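Local coordinates for DNA alpha-glucosyltransferase (Enterobacteria phage T4, PDB 1XV5), which is a glycosyltransferase of the GT-B fold that holds uridine-5'-diphosphate in a pocket, at residues N82-T87 and L126-T131; S107-V112 and R134-F139; S140-G145 and Y301-L306; N198-I203 and A226-V231; Y213-F218 and F290-S295. All coordinates share one frame; numbering follows the deposited sequence.

Interaction 1 (N82-T87 and L126-T131)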
# COMPACT_ATOMS: atom_id res chain seq x y z
N ASN A 82 2.55 -3.13 13.25
CA ASN A 82 2.71 -2.73 11.85
C ASN A 82 3.46 -1.42 11.63
O ASN A 82 3.79 -1.08 10.50
CB ASN A 82 1.35 -2.68 11.16
CG ASN A 82 0.77 -4.07 10.93
OD1 ASN A 82 1.48 -4.98 10.53
ND2 ASN A 82 -0.53 -4.22 11.17
N SER A 83 3.72 -0.68 12.71
CA SER A 83 4.45 0.57 12.59
C SER A 83 4.96 1.00 13.96
O SER A 83 4.41 0.61 14.99
CB SER A 83 3.57 1.67 11.99
OG SER A 83 2.46 1.97 12.83
N VAL A 84 6.02 1.81 13.96
CA VAL A 84 6.61 2.30 15.21
C VAL A 84 6.62 3.83 15.19
O VAL A 84 6.42 4.44 14.15
CB VAL A 84 8.06 1.77 15.38
CG1 VAL A 84 8.06 0.24 15.33
CG2 VAL A 84 8.97 2.35 14.30
N PRO A 85 6.84 4.46 16.36
CA PRO A 85 6.86 5.93 16.44
C PRO A 85 7.79 6.61 15.44
O PRO A 85 8.86 6.10 15.13
CB PRO A 85 7.28 6.18 17.89
CG PRO A 85 6.71 5.00 18.61
CD PRO A 85 7.06 3.86 17.68
N ALA A 86 7.37 7.77 14.94
CA ALA A 86 8.17 8.54 13.99
C ALA A 86 9.24 9.34 14.73
O ALA A 86 9.12 9.59 15.93
CB ALA A 86 7.27 9.48 13.20
N THR A 87 10.28 9.75 14.00
CA THR A 87 11.38 10.50 14.60
C THR A 87 10.98 11.87 15.15
O THR A 87 11.79 12.52 15.81
CB THR A 87 12.52 10.70 13.58
OG1 THR A 87 11.99 11.31 12.40
CG2 THR A 87 13.16 9.37 13.22
N LEU A 126 11.65 5.26 15.07
CA LEU A 126 12.29 5.26 16.38
C LEU A 126 11.88 3.97 17.07
O LEU A 126 10.70 3.60 17.06
CB LEU A 126 11.84 6.46 17.22
CG LEU A 126 12.37 7.85 16.84
CD1 LEU A 126 11.78 8.89 17.78
CD2 LEU A 126 13.89 7.86 16.92
N GLY A 127 12.85 3.28 17.67
CA GLY A 127 12.55 2.05 18.37
C GLY A 127 12.31 0.84 17.49
O GLY A 127 11.78 -0.17 17.95
N LEU A 128 12.69 0.92 16.22
CA LEU A 128 12.50 -0.22 15.32
C LEU A 128 13.40 -1.38 15.72
O LEU A 128 13.00 -2.54 15.66
CB LEU A 128 12.79 0.19 13.87
CG LEU A 128 12.55 -0.92 12.83
CD1 LEU A 128 11.12 -1.42 12.95
CD2 LEU A 128 12.82 -0.37 11.44
N GLU A 129 14.63 -1.07 16.13
CA GLU A 129 15.57 -2.10 16.54
C GLU A 129 15.04 -2.88 17.73
O GLU A 129 15.08 -4.11 17.74
CB GLU A 129 16.93 -1.48 16.90
CG GLU A 129 17.96 -2.53 17.33
CD GLU A 129 19.33 -1.94 17.66
OE1 GLU A 129 20.25 -2.73 17.96
OE2 GLU A 129 19.48 -0.70 17.62
N GLU A 130 14.53 -2.16 18.73
CA GLU A 130 13.99 -2.80 19.92
C GLU A 130 12.77 -3.63 19.57
O GLU A 130 12.52 -4.68 20.17
CB GLU A 130 13.61 -1.74 20.97
CG GLU A 130 14.81 -1.06 21.61
CD GLU A 130 15.27 0.18 20.86
OE1 GLU A 130 15.12 0.24 19.63
OE2 GLU A 130 15.80 1.09 21.52
N THR A 131 12.01 -3.16 18.59
CA THR A 131 10.81 -3.86 18.15
C THR A 131 11.22 -5.18 17.49
O THR A 131 10.63 -6.23 17.75
CB THR A 131 10.03 -3.01 17.14
OG1 THR A 131 9.70 -1.75 17.74
CG2 THR A 131 8.75 -3.72 16.71

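Interaction 2 (S107-V112 and R134-F139)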
# COMPACT_ATOMS: atom_id res chain seq x y z
N SER A 107 4.87 -14.48 27.11
CA SER A 107 4.15 -15.55 26.43
C SER A 107 3.45 -15.08 25.15
O SER A 107 3.10 -15.90 24.29
CB SER A 107 3.11 -16.17 27.37
OG SER A 107 2.10 -15.23 27.70
N ILE A 108 3.25 -13.78 25.01
CA ILE A 108 2.60 -13.23 23.83
C ILE A 108 3.53 -13.31 22.62
O ILE A 108 4.70 -12.93 22.70
CB ILE A 108 2.16 -11.77 24.07
CG1 ILE A 108 1.00 -11.73 25.06
CG2 ILE A 108 1.77 -11.11 22.75
CD1 ILE A 108 0.54 -10.34 25.45
N ARG A 109 3.00 -13.79 21.50
CA ARG A 109 3.80 -13.90 20.29
C ARG A 109 3.75 -12.58 19.54
O ARG A 109 2.70 -12.18 19.02
CB ARG A 109 3.28 -15.03 19.39
CG ARG A 109 4.12 -15.25 18.14
CD ARG A 109 3.85 -16.61 17.50
NE ARG A 109 4.23 -17.71 18.39
CZ ARG A 109 4.23 -18.99 18.04
NH1 ARG A 109 3.87 -19.35 16.82
NH2 ARG A 109 4.59 -19.92 18.92
N VAL A 110 4.88 -11.89 19.49
CA VAL A 110 4.95 -10.60 18.82
C VAL A 110 5.36 -10.74 17.36
O VAL A 110 6.42 -11.28 17.05
CB VAL A 110 5.96 -9.67 19.53
CG1 VAL A 110 6.10 -8.37 18.77
CG2 VAL A 110 5.49 -9.41 20.96
N VAL A 111 4.50 -10.25 16.48
CA VAL A 111 4.75 -10.31 15.05
C VAL A 111 5.04 -8.91 14.53
O VAL A 111 4.25 -7.99 14.73
CB VAL A 111 3.54 -10.89 14.31
CG1 VAL A 111 3.84 -11.01 12.82
CG2 VAL A 111 3.17 -12.25 14.89
N VAL A 112 6.17 -8.75 13.85
CA VAL A 112 6.52 -7.45 13.31
C VAL A 112 6.56 -7.45 11.79
O VAL A 112 7.25 -8.25 11.18
CB VAL A 112 7.89 -6.98 13.84
CG1 VAL A 112 8.25 -5.64 13.21
CG2 VAL A 112 7.85 -6.87 15.35
N ARG A 134 12.38 -7.93 19.94
CA ARG A 134 11.33 -8.57 20.73
C ARG A 134 10.48 -9.49 19.86
O ARG A 134 9.87 -10.44 20.35
CB ARG A 134 10.43 -7.50 21.36
CG ARG A 134 9.19 -8.07 22.06
CD ARG A 134 9.57 -8.98 23.22
NE ARG A 134 8.41 -9.59 23.87
CZ ARG A 134 7.72 -10.62 23.37
NH1 ARG A 134 6.68 -11.10 24.04
NH2 ARG A 134 8.07 -11.17 22.22
N ALA A 135 10.45 -9.20 18.57
CA ALA A 135 9.66 -9.98 17.63
C ALA A 135 9.97 -11.47 17.60
O ALA A 135 11.13 -11.88 17.64
CB ALA A 135 9.81 -9.40 16.22
N ASP A 136 8.91 -12.27 17.52
CA ASP A 136 9.04 -13.72 17.44
C ASP A 136 8.92 -14.10 15.97
O ASP A 136 9.34 -15.18 15.55
CB ASP A 136 7.94 -14.41 18.25
CG ASP A 136 8.05 -14.13 19.73
OD1 ASP A 136 7.21 -13.38 20.27
OD2 ASP A 136 8.98 -14.67 20.36
N VAL A 137 8.34 -13.19 15.20
CA VAL A 137 8.14 -13.38 13.76
C VAL A 137 8.33 -12.02 13.08
O VAL A 137 7.75 -11.02 13.51
CB VAL A 137 6.72 -13.89 13.45
CG1 VAL A 137 6.58 -14.14 11.95
CG2 VAL A 137 6.43 -15.16 14.23
N ILE A 138 9.12 -12.00 12.02
CA ILE A 138 9.38 -10.76 11.28
C ILE A 138 9.08 -10.94 9.80
O ILE A 138 9.46 -11.94 9.20
CB ILE A 138 10.86 -10.35 11.42
CG1 ILE A 138 11.23 -10.23 12.90
CG2 ILE A 138 11.10 -9.03 10.69
CD1 ILE A 138 12.72 -10.06 13.14
N PHE A 139 8.40 -9.95 9.21
CA PHE A 139 8.04 -9.97 7.79
C PHE A 139 8.53 -8.72 7.07
O PHE A 139 8.57 -7.63 7.65
CB PHE A 139 6.52 -10.01 7.59
CG PHE A 139 5.86 -11.31 7.95
CD1 PHE A 139 5.20 -11.45 9.17
CD2 PHE A 139 5.82 -12.36 7.04
CE1 PHE A 139 4.49 -12.61 9.47
CE2 PHE A 139 5.12 -13.53 7.34
CZ PHE A 139 4.46 -13.66 8.55

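Interaction 3 (S140-G145 and Y301-L306)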
# COMPACT_ATOMS: atom_id res chain seq x y z
N SER A 140 8.89 -8.87 5.79
CA SER A 140 9.32 -7.75 4.96
C SER A 140 8.86 -8.00 3.53
O SER A 140 8.52 -9.12 3.17
CB SER A 140 10.84 -7.59 4.99
OG SER A 140 11.48 -8.53 4.15
N HIS A 141 8.84 -6.95 2.72
CA HIS A 141 8.40 -7.06 1.33
C HIS A 141 9.42 -7.70 0.39
O HIS A 141 9.07 -8.15 -0.70
CB HIS A 141 8.06 -5.68 0.76
CG HIS A 141 6.74 -5.13 1.23
ND1 HIS A 141 5.53 -5.71 0.92
CD2 HIS A 141 6.45 -4.03 1.96
CE1 HIS A 141 4.55 -4.99 1.43
NE2 HIS A 141 5.08 -3.96 2.07
N SER A 142 10.69 -7.76 0.81
CA SER A 142 11.71 -8.33 -0.06
C SER A 142 12.95 -8.85 0.66
O SER A 142 13.45 -8.23 1.60
CB SER A 142 12.13 -7.28 -1.10
OG SER A 142 13.19 -7.76 -1.91
N ASP A 143 13.44 -10.00 0.20
CA ASP A 143 14.64 -10.60 0.79
C ASP A 143 15.84 -9.70 0.51
O ASP A 143 16.83 -9.72 1.25
CB ASP A 143 14.91 -11.99 0.20
CG ASP A 143 13.80 -12.99 0.49
OD1 ASP A 143 13.17 -12.90 1.56
OD2 ASP A 143 13.57 -13.89 -0.35
N ASN A 144 15.76 -8.91 -0.56
CA ASN A 144 16.86 -8.02 -0.94
C ASN A 144 16.63 -6.55 -0.64
O ASN A 144 17.39 -5.69 -1.10
CB ASN A 144 17.17 -8.20 -2.43
CG ASN A 144 17.68 -9.59 -2.76
OD1 ASN A 144 18.72 -10.01 -2.25
ND2 ASN A 144 16.94 -10.31 -3.59
N GLY A 145 15.58 -6.25 0.12
CA GLY A 145 15.29 -4.87 0.46
C GLY A 145 16.27 -4.28 1.46
O GLY A 145 17.11 -4.99 2.01
N TYR A 301 13.65 -3.99 -4.10
CA TYR A 301 12.50 -3.90 -3.22
C TYR A 301 11.32 -4.75 -3.67
O TYR A 301 10.32 -4.87 -2.96
CB TYR A 301 12.01 -2.44 -3.13
CG TYR A 301 13.07 -1.46 -2.69
CD1 TYR A 301 13.61 -1.52 -1.41
CD2 TYR A 301 13.54 -0.48 -3.57
CE1 TYR A 301 14.61 -0.63 -1.01
CE2 TYR A 301 14.53 0.42 -3.17
CZ TYR A 301 15.06 0.33 -1.89
OH TYR A 301 16.06 1.20 -1.50
N LEU A 302 11.43 -5.35 -4.85
CA LEU A 302 10.34 -6.14 -5.40
C LEU A 302 10.53 -7.65 -5.40
O LEU A 302 11.51 -8.16 -5.94
CB LEU A 302 10.05 -5.67 -6.83
CG LEU A 302 9.69 -4.19 -6.97
CD1 LEU A 302 9.70 -3.78 -8.44
CD2 LEU A 302 8.32 -3.93 -6.35
N GLN A 303 9.57 -8.36 -4.80
CA GLN A 303 9.60 -9.82 -4.76
C GLN A 303 8.25 -10.33 -5.26
O GLN A 303 8.15 -10.79 -6.40
CB GLN A 303 9.89 -10.32 -3.33
CG GLN A 303 10.26 -11.81 -3.27
CD GLN A 303 11.06 -12.17 -2.03
OE1 GLN A 303 11.96 -11.43 -1.62
NE2 GLN A 303 10.76 -13.33 -1.44
N ARG A 304 7.21 -10.25 -4.43
CA ARG A 304 5.87 -10.69 -4.82
C ARG A 304 4.82 -9.62 -4.52
O ARG A 304 3.68 -9.73 -4.96
CB ARG A 304 5.44 -11.95 -4.04
CG ARG A 304 6.22 -13.22 -4.33
CD ARG A 304 5.65 -14.38 -3.49
NE ARG A 304 5.76 -14.11 -2.05
CZ ARG A 304 5.08 -14.76 -1.11
NH1 ARG A 304 5.25 -14.44 0.17
NH2 ARG A 304 4.24 -15.73 -1.44
N SER A 305 5.19 -8.58 -3.79
CA SER A 305 4.23 -7.57 -3.40
C SER A 305 3.79 -6.47 -4.37
O SER A 305 4.60 -5.64 -4.79
CB SER A 305 4.70 -6.88 -2.11
OG SER A 305 4.95 -7.82 -1.09
N LEU A 306 2.51 -6.49 -4.73
CA LEU A 306 1.96 -5.41 -5.54
C LEU A 306 1.48 -4.51 -4.40
O LEU A 306 1.48 -4.93 -3.23
CB LEU A 306 0.75 -5.87 -6.37
CG LEU A 306 1.07 -6.47 -7.74
CD1 LEU A 306 -0.22 -6.96 -8.38
CD2 LEU A 306 1.75 -5.42 -8.62
O HOH W 1 6.68 -9.91 -1.57
O HOH W 2 7.70 -7.40 -2.96
O HOH W 3 14.20 -10.26 -3.35

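Interaction 4 (N198-I203 and A226-V231)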
# COMPACT_ATOMS: atom_id res chain seq x y z
N ASN A 198 -13.08 7.54 -21.81
CA ASN A 198 -12.12 8.62 -22.01
C ASN A 198 -11.46 9.12 -20.73
O ASN A 198 -10.59 9.99 -20.78
CB ASN A 198 -12.78 9.79 -22.73
CG ASN A 198 -13.28 9.41 -24.11
OD1 ASN A 198 -12.70 8.54 -24.77
ND2 ASN A 198 -14.34 10.06 -24.56
N ILE A 199 -11.84 8.56 -19.59
CA ILE A 199 -11.26 8.97 -18.32
C ILE A 199 -10.08 8.07 -17.95
O ILE A 199 -10.21 6.84 -17.92
CB ILE A 199 -12.28 8.90 -17.17
CG1 ILE A 199 -13.52 9.73 -17.52
CG2 ILE A 199 -11.64 9.39 -15.87
CD1 ILE A 199 -13.23 11.18 -17.86
N ASN A 200 -8.94 8.69 -17.67
CA ASN A 200 -7.73 7.98 -17.29
C ASN A 200 -7.42 8.47 -15.89
O ASN A 200 -7.07 9.63 -15.69
CB ASN A 200 -6.61 8.32 -18.27
CG ASN A 200 -6.96 7.96 -19.70
OD1 ASN A 200 -7.59 8.74 -20.42
ND2 ASN A 200 -6.59 6.75 -20.11
N ARG A 201 -7.56 7.58 -14.91
CA ARG A 201 -7.38 7.95 -13.51
C ARG A 201 -6.19 7.28 -12.83
O ARG A 201 -6.13 6.05 -12.71
CB ARG A 201 -8.68 7.64 -12.76
CG ARG A 201 -8.80 8.21 -11.34
CD ARG A 201 -10.16 7.82 -10.74
NE ARG A 201 -11.28 8.26 -11.57
CZ ARG A 201 -11.84 9.47 -11.51
NH1 ARG A 201 -11.40 10.38 -10.65
NH2 ARG A 201 -12.83 9.78 -12.34
N TRP A 202 -5.25 8.11 -12.38
CA TRP A 202 -4.05 7.67 -11.68
C TRP A 202 -4.32 7.85 -10.19
O TRP A 202 -4.94 8.84 -9.80
CB TRP A 202 -2.88 8.56 -12.10
CG TRP A 202 -1.55 8.25 -11.47
CD1 TRP A 202 -0.54 7.50 -12.01
CD2 TRP A 202 -1.07 8.72 -10.20
NE1 TRP A 202 0.54 7.47 -11.15
CE2 TRP A 202 0.24 8.21 -10.04
CE3 TRP A 202 -1.62 9.52 -9.18
CZ2 TRP A 202 1.01 8.48 -8.90
CZ3 TRP A 202 -0.86 9.79 -8.05
CH2 TRP A 202 0.44 9.27 -7.92
N ILE A 203 -3.87 6.91 -9.36
CA ILE A 203 -4.04 7.02 -7.91
C ILE A 203 -2.72 6.74 -7.19
O ILE A 203 -1.94 5.89 -7.62
CB ILE A 203 -5.12 6.05 -7.36
CG1 ILE A 203 -4.86 4.62 -7.84
CG2 ILE A 203 -6.51 6.53 -7.76
CD1 ILE A 203 -5.73 3.57 -7.14
N ALA A 226 -5.26 13.20 -27.95
CA ALA A 226 -6.30 12.30 -28.43
C ALA A 226 -7.70 12.67 -27.93
O ALA A 226 -8.67 11.99 -28.25
CB ALA A 226 -5.96 10.86 -28.04
N GLY A 227 -7.79 13.74 -27.14
CA GLY A 227 -9.08 14.17 -26.63
C GLY A 227 -9.52 13.45 -25.36
O GLY A 227 -10.69 13.53 -24.97
N LYS A 228 -8.58 12.77 -24.72
CA LYS A 228 -8.89 12.04 -23.49
C LYS A 228 -8.68 12.92 -22.27
O LYS A 228 -8.09 14.00 -22.36
CB LYS A 228 -7.99 10.80 -23.38
CG LYS A 228 -7.94 9.96 -24.64
CD LYS A 228 -9.29 9.36 -24.98
CE LYS A 228 -9.19 8.47 -26.21
NZ LYS A 228 -10.47 7.74 -26.46
N SER A 229 -9.16 12.46 -21.12
CA SER A 229 -9.03 13.21 -19.88
C SER A 229 -8.20 12.45 -18.85
O SER A 229 -8.25 11.23 -18.78
CB SER A 229 -10.41 13.50 -19.29
OG SER A 229 -11.22 14.19 -20.21
N THR A 230 -7.45 13.20 -18.05
CA THR A 230 -6.64 12.60 -17.01
C THR A 230 -6.92 13.21 -15.65
O THR A 230 -7.00 14.43 -15.50
CB THR A 230 -5.13 12.76 -17.31
OG1 THR A 230 -4.79 11.97 -18.46
CG2 THR A 230 -4.29 12.31 -16.12
N VAL A 231 -7.09 12.32 -14.67
CA VAL A 231 -7.34 12.71 -13.29
C VAL A 231 -6.29 11.97 -12.47
O VAL A 231 -5.97 10.81 -12.75
CB VAL A 231 -8.74 12.27 -12.81
CG1 VAL A 231 -8.90 12.57 -11.32
CG2 VAL A 231 -9.81 12.99 -13.62

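Interaction 5 (Y213-F218 and F290-S295)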
# COMPACT_ATOMS: atom_id res chain seq x y z
N TYR A 213 5.09 11.69 -12.46
CA TYR A 213 5.66 12.46 -13.56
C TYR A 213 5.41 11.75 -14.88
O TYR A 213 5.19 12.39 -15.91
CB TYR A 213 7.17 12.65 -13.38
CG TYR A 213 7.53 13.78 -12.44
CD1 TYR A 213 8.25 13.54 -11.28
CD2 TYR A 213 7.13 15.09 -12.72
CE1 TYR A 213 8.57 14.57 -10.40
CE2 TYR A 213 7.45 16.13 -11.85
CZ TYR A 213 8.16 15.87 -10.69
OH TYR A 213 8.47 16.90 -9.82
N GLN A 214 5.44 10.42 -14.85
CA GLN A 214 5.21 9.63 -16.05
C GLN A 214 3.76 9.76 -16.51
O GLN A 214 3.47 9.66 -17.71
CB GLN A 214 5.59 8.17 -15.80
CG GLN A 214 7.11 7.94 -15.77
CD GLN A 214 7.82 8.61 -14.59
OE1 GLN A 214 8.96 9.07 -14.71
NE2 GLN A 214 7.16 8.65 -13.44
N MET A 215 2.85 9.98 -15.57
CA MET A 215 1.44 10.15 -15.92
C MET A 215 1.27 11.51 -16.62
O MET A 215 0.57 11.62 -17.63
CB MET A 215 0.57 10.09 -14.67
CG MET A 215 -0.93 9.97 -14.96
SD MET A 215 -1.36 8.41 -15.77
CE MET A 215 -2.95 8.82 -16.49
N PHE A 216 1.90 12.55 -16.07
CA PHE A 216 1.83 13.88 -16.67
C PHE A 216 2.37 13.81 -18.10
O PHE A 216 1.81 14.40 -19.02
CB PHE A 216 2.67 14.89 -15.89
CG PHE A 216 2.04 15.37 -14.61
CD1 PHE A 216 0.80 16.00 -14.63
CD2 PHE A 216 2.70 15.23 -13.40
CE1 PHE A 216 0.23 16.50 -13.45
CE2 PHE A 216 2.14 15.72 -12.22
CZ PHE A 216 0.91 16.35 -12.24
N ASP A 217 3.46 13.07 -18.26
CA ASP A 217 4.12 12.91 -19.55
C ASP A 217 3.20 12.19 -20.53
O ASP A 217 3.04 12.62 -21.68
CB ASP A 217 5.41 12.11 -19.38
CG ASP A 217 6.34 12.21 -20.58
OD1 ASP A 217 7.03 11.22 -20.89
OD2 ASP A 217 6.38 13.28 -21.22
N PHE A 218 2.58 11.11 -20.07
CA PHE A 218 1.68 10.34 -20.93
C PHE A 218 0.46 11.17 -21.33
O PHE A 218 -0.03 11.06 -22.45
CB PHE A 218 1.22 9.06 -20.21
CG PHE A 218 0.54 8.07 -21.11
CD1 PHE A 218 1.16 7.59 -22.26
CD2 PHE A 218 -0.73 7.58 -20.79
CE1 PHE A 218 0.54 6.64 -23.07
CE2 PHE A 218 -1.36 6.63 -21.59
CZ PHE A 218 -0.72 6.16 -22.74
N PHE A 290 -9.71 3.70 -17.73
CA PHE A 290 -8.41 3.16 -17.40
C PHE A 290 -7.83 3.72 -16.12
O PHE A 290 -7.87 4.93 -15.89
CB PHE A 290 -7.45 3.39 -18.58
CG PHE A 290 -7.97 2.84 -19.87
CD1 PHE A 290 -8.87 3.57 -20.65
CD2 PHE A 290 -7.65 1.55 -20.26
CE1 PHE A 290 -9.45 3.01 -21.79
CE2 PHE A 290 -8.22 0.98 -21.40
CZ PHE A 290 -9.12 1.71 -22.16
N GLY A 291 -7.31 2.82 -15.29
CA GLY A 291 -6.70 3.19 -14.03
C GLY A 291 -5.20 3.03 -14.15
O GLY A 291 -4.72 2.07 -14.76
N TYR A 292 -4.46 3.95 -13.56
CA TYR A 292 -3.01 3.92 -13.64
C TYR A 292 -2.32 3.82 -12.28
O TYR A 292 -2.67 4.52 -11.34
CB TYR A 292 -2.50 5.19 -14.34
CG TYR A 292 -2.95 5.32 -15.77
CD1 TYR A 292 -2.04 5.23 -16.82
CD2 TYR A 292 -4.30 5.53 -16.08
CE1 TYR A 292 -2.45 5.35 -18.15
CE2 TYR A 292 -4.72 5.65 -17.41
CZ TYR A 292 -3.79 5.56 -18.43
OH TYR A 292 -4.20 5.68 -19.74
N GLN A 293 -1.34 2.93 -12.21
CA GLN A 293 -0.56 2.74 -11.00
C GLN A 293 0.82 2.54 -11.60
O GLN A 293 1.15 1.46 -12.09
CB GLN A 293 -1.03 1.49 -10.25
CG GLN A 293 -0.78 1.57 -8.75
CD GLN A 293 0.67 1.37 -8.38
OE1 GLN A 293 1.57 1.50 -9.21
NE2 GLN A 293 0.92 1.07 -7.11
N LEU A 294 1.62 3.60 -11.58
CA LEU A 294 2.94 3.55 -12.19
C LEU A 294 4.13 3.48 -11.25
O LEU A 294 5.20 4.01 -11.56
CB LEU A 294 3.07 4.76 -13.13
CG LEU A 294 1.93 4.91 -14.14
CD1 LEU A 294 2.11 6.18 -14.95
CD2 LEU A 294 1.87 3.68 -15.05
N SER A 295 3.97 2.80 -10.12
CA SER A 295 5.07 2.65 -9.19
C SER A 295 6.22 1.94 -9.90
O SER A 295 6.02 0.98 -10.63
CB SER A 295 4.64 1.87 -7.95
OG SER A 295 3.80 2.68 -7.14

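Interaction 1 (N82-T87 and L126-T131)
P85 and L126 bring the two backbones closest, their CA atoms 5.5 Å apart, where, in the first Rossmann-like half of the GT-B fold, the chain leaving strand 78-83 of the parallel sheet passes the loop that leads into helix 128-134. One backbone hydrogen bond joins them, L126 N to P85 O (2.9 Å, 141° at the hydrogen). G127 takes the N-cap position, and its O receives both the N and the OG1 of T131 from opposite faces of the carbonyl plane. V84 CG2 lies 3.5 Å from L126 O, while V84 CG1, anti to the carbonyl carbon, reaches T131 OG1 at 3.5 Å and L128 CD1 at 4.2 Å. L126 reaches A86 and T87 instead, its CD1 3.3 Å from A86 O and its CG 4.0 Å from T87 CG2, where the side chains cross at about a right angle. Helix 91-103 packs on the contact: Y97 touches V84 and P85 and bonds T131 OG1, and I94 meets L126. From strand 109-114, V112 lies against T131.

Interaction 2 (S107-V112 and R134-F139)
D136 OD1 is gripped by two donors, one from each segment. V110 N approaches its anti lone pair at 2.9 Å, and R134 NH2 comes from above the carboxylate plane at 3.1 Å, completing a salt bridge. The R134 chain bends at CD (chi2 63°); further out, NH1 gives I108 O a 3.0 Å bond close to the guanidinium plane, and V110 CG2 covers one face of the group, off-centre. V110 O likewise takes two N-H groups, those of D136 (2.7 Å) and V137. From here the backbones pair as neighbouring parallel strands, 109-112 and 137-139, in the seven-stranded parallel sheet of a Rossmann-like domain, their directions 12° apart. V112 N to V137 O is almost straight (175°), and F139 N to V112 O continues the pairing. On the face carrying V111 and V137 the two valines lie side by side, and V111 CG1 meets the edge of the F139 ring at CE1, 3.8 Å away; helix 388-399 covers this face through I399. On the other face V112 CG2 and A135 CB are pressed to 3.3 Å, tighter than usual for two carbons. R109 points away, its NH1 bonded to I399 O and K401 O.

Interaction 3 (S140-G145 and Y301-L306)
Q303 and D143 meet obliquely, the amide and carboxylate planes 62° apart. Q303 CG stands anti to the backbone N (chi1 -166°), and the chain runs on extended, carrying the amide to D143, the second residue of a turn. OE1 receives D143 N at 2.7 Å in a nearly straight bond (167°), while NE2 offers only a weak one to D143 OD2. S142-G145 is a type I beta turn preceding helix 146-155, and within it S142 OG accepts N144 N as an ST turn; the same hydroxyl is bonded to K300 O. Two loops, each between a strand and the next helix, meet here, one following strand 137-140 of the first parallel sheet and the other strand 288-293 of the second, so the contact bridges the two halves of the GT-B fold. H141 turns its ring edge to S305: ND1 and S305 OG lie 3.0 Å apart in the ring plane, joined by a hydrogen bond. H141 NE2 bonds a glycerol, and the H141 side chain comes within about 7 Å of uridine-5'-diphosphate, nearest atoms. One water donates a hydrogen bond to H141 O at 2.7 Å and accepts from Q303 N and S305 N; another donates to both S142 OG and Q303 OE1. At the end of the turn, Y301 CD1 approaches G145 CA at 4.2 Å, and Y301 OH bonds D146 OD1.

Interaction 4 (N198-I203 and A226-V231)
I199, N200 and R201 pair in parallel register with S229, T230 and V231, the strand axes 4.7 Å apart and their directions 20° from one another. Four backbone hydrogen bonds alternate between the strands: S229 N to N198 O, N200 N to S229 O, V231 N to N200 O and W202 N to V231 O, the last 2.8 Å long. At the entry to the strands N198 and K228 cross at about a right angle. K228 bends at chi2 (-64°) and then runs out straight, so that NZ meets N198 OD1 at 2.9 Å, tilted 30° from the amide's carbonyl plane, while CD is 3.5 Å from the same oxygen. These strands and helix 212-223 form a beta-alpha-beta unit of the second Rossmann-like domain; G227 ends the helix as the C-prime residue of a Schellman motif. On the face of N200 and T230 that helix packs down, with L223 and H219 against T230 and M215 against W202. The opposite face carries I199, R201, S229 and V231. I199 CD1 reaches S229 CB at 3.9 Å, and S229 OG is bonded to L264 O. R201 and V231 lie side by side, pointing the same way; V231 CB sits over one guanidinium face and CG1 is 3.4 Å from NH1. That buried guanidinium has polar partners further out, NH1 in a salt bridge with E233 and NE bonded to S288 OG.

Interaction 5 (Y213-F218 and F290-S295)
M215 reaches from helix 212-223 to Y292 on strand 288-293, and its end lies flat over the tyrosine ring. From CB the chain leaves with CG anti to the backbone N, then bends at chi2 (66°), which places SD beside the ring carbons: 3.4 Å from Y292 CD1 and 3.7 Å from Y292 CB. SD stands 31° off the ring normal, 3.8 Å from the centroid, a Met-aromatic contact. CE goes further in and lies over the centre of the same face, 3.5 Å from the centroid and only 8° from the normal, a CH-pi contact. The sulfur also has L294 CD1 as a more distant apolar neighbour; that methyl lies 3.9 Å from M215 N and packs against Q214 CB. One helical turn on from Q214, F218 meets Y292 at the rim: its CE2 is 3.5 Å from Y292 OH and 3.8 Å from Y292 CE1, and the hydroxyl lies in the plane of the F218 ring, at its edge. No hydrogen bond crosses between the segments, so the joint is made by apolar and aromatic surfaces. Helix 212-223 packs on the second parallel sheet: M215 also touches N200 and W202 of strand 199-203, and V321 of strand 319-323 packs on Y292. Helix 354-365 adds I361 against Y292, and F349 meets the F218 ring edge-to-face.

Overall arrangement
The five contacts divide between the two Rossmann-like halves of a GT-B fold. Interactions 1 and 2, centres about 14 Å apart, lie at the first parallel sheet: their segments alternate along the chain and touch through T131 and V112. Interactions 4 and 5, centres about 10 Å apart, belong to the second; they too alternate, and R201 probably bonds through its backbone to F290 and Y292, joining strands 199-203 and 288-293. The pairs lie on opposite sides of the chain's centre, interactions 2 and 4 having centres about 44 Å apart. Interaction 3 follows directly on interaction 2 in sequence and closes a loop enclosing interactions 4 and 5, joining the halves near the bound uridine-5'-diphosphate.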